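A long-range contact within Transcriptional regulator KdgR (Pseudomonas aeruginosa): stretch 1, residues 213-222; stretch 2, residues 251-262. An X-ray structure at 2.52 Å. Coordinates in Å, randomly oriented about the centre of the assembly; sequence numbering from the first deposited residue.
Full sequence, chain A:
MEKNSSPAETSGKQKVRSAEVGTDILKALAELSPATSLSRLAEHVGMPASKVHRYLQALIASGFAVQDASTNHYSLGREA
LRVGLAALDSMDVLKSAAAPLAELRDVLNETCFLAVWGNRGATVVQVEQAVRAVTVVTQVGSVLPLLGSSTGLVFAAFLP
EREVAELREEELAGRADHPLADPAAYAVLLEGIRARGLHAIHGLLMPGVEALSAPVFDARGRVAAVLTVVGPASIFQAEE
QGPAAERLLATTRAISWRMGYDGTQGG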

# COMPACT_ATOMS: atom_id res chain seq x y z
N SER A 213 -23.57 -4.05 -3.13
CA SER A 213 -22.12 -4.14 -3.22
C SER A 213 -21.49 -2.77 -3.10
O SER A 213 -21.94 -1.81 -3.72
CB SER A 213 -21.69 -4.75 -4.54
OG SER A 213 -22.29 -6.00 -4.73
N ALA A 214 -20.39 -2.71 -2.34
CA ALA A 214 -19.57 -1.52 -2.17
C ALA A 214 -18.10 -1.93 -2.18
O ALA A 214 -17.76 -3.06 -1.81
CB ALA A 214 -19.88 -0.79 -0.87
N PRO A 215 -17.22 -1.03 -2.60
CA PRO A 215 -15.80 -1.35 -2.67
C PRO A 215 -15.03 -0.97 -1.41
O PRO A 215 -15.39 -0.03 -0.69
CB PRO A 215 -15.31 -0.51 -3.86
CG PRO A 215 -16.21 0.71 -3.80
CD PRO A 215 -17.56 0.20 -3.35
N VAL A 216 -13.92 -1.69 -1.20
CA VAL A 216 -12.99 -1.46 -0.10
C VAL A 216 -11.62 -1.08 -0.67
O VAL A 216 -11.10 -1.78 -1.55
CB VAL A 216 -12.88 -2.70 0.80
CG1 VAL A 216 -11.93 -2.43 1.95
CG2 VAL A 216 -14.29 -3.16 1.29
N PHE A 217 -11.04 0.00 -0.16
CA PHE A 217 -9.81 0.60 -0.68
C PHE A 217 -8.66 0.42 0.29
O PHE A 217 -8.85 0.36 1.51
CB PHE A 217 -10.01 2.10 -0.93
CG PHE A 217 -11.13 2.41 -1.86
CD1 PHE A 217 -10.97 2.29 -3.23
CD2 PHE A 217 -12.36 2.82 -1.37
CE1 PHE A 217 -12.02 2.58 -4.10
CE2 PHE A 217 -13.42 3.11 -2.23
CZ PHE A 217 -13.25 2.99 -3.59
N ASP A 218 -7.43 0.38 -0.25
CA ASP A 218 -6.27 0.34 0.62
C ASP A 218 -5.75 1.75 0.83
O ASP A 218 -6.29 2.74 0.32
CB ASP A 218 -5.19 -0.62 0.09
CG ASP A 218 -4.60 -0.19 -1.26
OD1 ASP A 218 -4.97 0.89 -1.78
OD2 ASP A 218 -3.76 -0.97 -1.79
N ALA A 219 -4.68 1.84 1.64
CA ALA A 219 -4.03 3.11 1.91
C ALA A 219 -3.81 3.92 0.64
O ALA A 219 -3.98 5.14 0.64
CB ALA A 219 -2.70 2.86 2.62
N ARG A 220 -3.41 3.26 -0.45
CA ARG A 220 -3.06 3.99 -1.66
C ARG A 220 -4.25 4.23 -2.57
O ARG A 220 -4.08 4.77 -3.66
CB ARG A 220 -1.93 3.27 -2.41
CG ARG A 220 -0.89 2.66 -1.47
CD ARG A 220 0.35 2.30 -2.22
NE ARG A 220 0.70 3.43 -3.04
CZ ARG A 220 1.84 4.11 -2.96
NH1 ARG A 220 2.79 3.74 -2.11
NH2 ARG A 220 2.03 5.14 -3.76
N GLY A 221 -5.45 3.86 -2.13
CA GLY A 221 -6.67 4.05 -2.88
C GLY A 221 -7.01 2.93 -3.83
O GLY A 221 -7.97 3.06 -4.61
N ARG A 222 -6.25 1.83 -3.82
CA ARG A 222 -6.46 0.77 -4.79
C ARG A 222 -7.60 -0.11 -4.29
O ARG A 222 -7.78 -0.28 -3.09
CB ARG A 222 -5.17 -0.05 -4.98
CG ARG A 222 -3.89 0.80 -5.07
CD ARG A 222 -2.61 -0.02 -5.36
NE ARG A 222 -2.18 -0.80 -4.20
CZ ARG A 222 -0.91 -1.09 -3.93
NH1 ARG A 222 0.05 -0.64 -4.71
NH2 ARG A 222 -0.61 -1.80 -2.85
N THR A 251 -19.71 0.08 7.09
CA THR A 251 -18.78 -1.03 7.22
C THR A 251 -17.60 -0.87 6.27
O THR A 251 -16.44 -1.01 6.68
CB THR A 251 -19.48 -2.36 6.93
OG1 THR A 251 -20.60 -2.53 7.81
CG2 THR A 251 -18.52 -3.51 7.11
N THR A 252 -17.86 -0.57 4.99
CA THR A 252 -16.77 -0.56 4.03
C THR A 252 -15.89 0.68 4.17
O THR A 252 -14.66 0.59 4.04
CB THR A 252 -17.31 -0.71 2.61
OG1 THR A 252 -18.37 0.23 2.37
CG2 THR A 252 -17.87 -2.10 2.46
N ARG A 253 -16.48 1.84 4.48
CA ARG A 253 -15.65 2.99 4.82
C ARG A 253 -14.82 2.73 6.07
O ARG A 253 -13.71 3.25 6.19
CB ARG A 253 -16.51 4.22 5.01
CG ARG A 253 -16.89 4.85 3.70
CD ARG A 253 -18.18 5.62 3.84
NE ARG A 253 -18.61 6.13 2.55
CZ ARG A 253 -19.76 6.77 2.35
NH1 ARG A 253 -20.06 7.20 1.14
NH2 ARG A 253 -20.59 6.97 3.37
N ALA A 254 -15.34 1.93 7.00
CA ALA A 254 -14.55 1.62 8.19
C ALA A 254 -13.36 0.74 7.83
O ALA A 254 -12.22 1.08 8.14
CB ALA A 254 -15.42 0.94 9.25
N ILE A 255 -13.62 -0.38 7.15
CA ILE A 255 -12.54 -1.27 6.73
C ILE A 255 -11.49 -0.49 5.96
O ILE A 255 -10.28 -0.70 6.14
CB ILE A 255 -13.10 -2.43 5.88
CG1 ILE A 255 -14.16 -3.22 6.63
CG2 ILE A 255 -11.97 -3.35 5.42
CD1 ILE A 255 -14.72 -4.39 5.81
N SER A 256 -11.93 0.44 5.09
CA SER A 256 -10.99 1.23 4.31
C SER A 256 -10.11 2.07 5.21
O SER A 256 -8.88 1.97 5.18
CB SER A 256 -11.74 2.13 3.33
OG SER A 256 -12.14 1.40 2.18
N TRP A 257 -10.74 2.94 6.01
CA TRP A 257 -10.00 3.85 6.87
C TRP A 257 -9.06 3.10 7.80
O TRP A 257 -8.02 3.63 8.20
CB TRP A 257 -10.99 4.71 7.65
CG TRP A 257 -10.41 5.64 8.67
CD1 TRP A 257 -10.23 6.99 8.55
CD2 TRP A 257 -9.99 5.30 9.99
NE1 TRP A 257 -9.70 7.50 9.71
CE2 TRP A 257 -9.55 6.48 10.61
CE3 TRP A 257 -9.94 4.09 10.71
CZ2 TRP A 257 -9.05 6.50 11.92
CZ3 TRP A 257 -9.45 4.11 12.00
CH2 TRP A 257 -9.01 5.30 12.59
N ARG A 258 -9.38 1.85 8.14
CA ARG A 258 -8.45 1.09 8.95
C ARG A 258 -7.24 0.61 8.16
O ARG A 258 -6.20 0.30 8.76
CB ARG A 258 -9.16 -0.08 9.62
CG ARG A 258 -9.95 0.38 10.85
CD ARG A 258 -11.06 -0.57 11.28
NE ARG A 258 -10.62 -1.95 11.29
CZ ARG A 258 -11.26 -2.93 11.92
NH1 ARG A 258 -10.79 -4.17 11.88
NH2 ARG A 258 -12.36 -2.65 12.61
N MET A 259 -7.36 0.54 6.84
CA MET A 259 -6.24 0.25 5.97
C MET A 259 -5.50 1.52 5.53
O MET A 259 -4.62 1.45 4.68
CB MET A 259 -6.72 -0.53 4.75
CG MET A 259 -7.42 -1.82 5.16
SD MET A 259 -7.54 -3.01 3.83
CE MET A 259 -5.83 -3.47 3.72
N GLY A 260 -5.84 2.67 6.08
CA GLY A 260 -5.06 3.86 5.82
C GLY A 260 -5.67 4.79 4.80
O GLY A 260 -5.13 5.88 4.58
N TYR A 261 -6.77 4.39 4.20
CA TYR A 261 -7.36 5.16 3.12
C TYR A 261 -7.97 6.43 3.68
O TYR A 261 -8.68 6.40 4.68
CB TYR A 261 -8.43 4.30 2.42
CG TYR A 261 -9.12 5.02 1.29
CD1 TYR A 261 -8.40 5.51 0.22
CD2 TYR A 261 -10.49 5.23 1.32
CE1 TYR A 261 -9.01 6.18 -0.81
CE2 TYR A 261 -11.12 5.89 0.29
CZ TYR A 261 -10.38 6.37 -0.77
OH TYR A 261 -11.00 7.04 -1.80
N ASP A 262 -7.68 7.56 3.04
CA ASP A 262 -8.08 8.87 3.54
C ASP A 262 -9.50 9.26 3.16
O ASP A 262 -9.95 10.35 3.54
CB ASP A 262 -7.11 9.95 3.04
CG ASP A 262 -6.94 9.96 1.53
OD1 ASP A 262 -7.90 9.61 0.80
OD2 ASP A 262 -5.84 10.32 1.05

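Strand 213-217 lies along helix 251-258, and the two run almost parallel, at 11°. Their axes approach to 7.0 Å. Together the two stretches bury 551 Å² against each other.

Ser213 makes no contact; its CA-to-CB bond points away from the helix. Ala214 points toward it. Ala214 CB sits 3.7 Å from Thr252 OG1, a packing contact. Pro215 points away again, so its contact is made through the backbone: Pro215 O lies 3.9 Å from Thr252 CB.

Val216 points sideways, yet it is well covered by the helix. With chi1 in the t rotamer, its two methyls reach different residues. Val216 CG1 is 3.6 Å from Ile255 CG2, the closest apolar side-chain approach in the contact. Val216 CG2 is 3.9 Å from Thr252 CG2. Thr252 and Ile255 both point toward the strand, being about one helical turn apart.

Phe217 carries the one hydrogen bond between the stretches. Phe217 N donates to Ser256 OG at 2.9 Å, and the N-H...O angle of 174° is nearly straight. The hydroxyl of Ser256 in turn makes a weak bond back within the helix, from Ser256 OG to Thr252 O at 3.2 Å. The serine thus accepts from the strand and donates to its own helix. The CA atoms of Phe217 and Ser256 are 5.2 Å apart.

The CA-to-CB bond of Phe217 points toward stretch 2, and its ring packs on Tyr261. Phe217 CB lies over the face of the tyrosine ring, 3.8 Å from the ring centroid of Tyr261 and 12° off the normal, a CH-pi contact. The two rings meet obliquely, with planes at 32° and centroids 4.9 Å apart. Phe217 CD2 and Tyr261 CE2 are separated by 3.7 Å. Phe217 O also rests 4.0 Å from Met259 CB.

Asp218 starts a type I turn that ends at Gly221, closed by Gly221 N to Asp218 O at 2.8 Å. Its CA-to-CB bond points away from stretch 2, and the carboxylate serves its own loop. Asp218 OD1 accepts from Arg222 N at 2.6 Å, and Asp218 OD2 forms a salt bridge with Arg222 NE at 2.9 Å. Facing stretch 2 instead is the backbone: Asp218 O is 3.4 Å from Tyr261 CB.

At Ala219 the two stretches come very close. Ala219 CA is 4.1 Å from Tyr261 CA. Ala219 N lies 3.1 Å from Met259 O, but the angle is too poor for a hydrogen bond. Gly260 fits here because it lacks a side chain: an ideal CB on Gly260 would lie 3.0 Å from Ala219 CB, a clash. Its backbone angles call for glycine in any case.

Arg220 points away and makes no contact. Gly221 is the last residue of stretch 1 to touch stretch 2, with Gly221 CA 3.8 Å from Tyr261 CE1. Arg222 does not reach stretch 2.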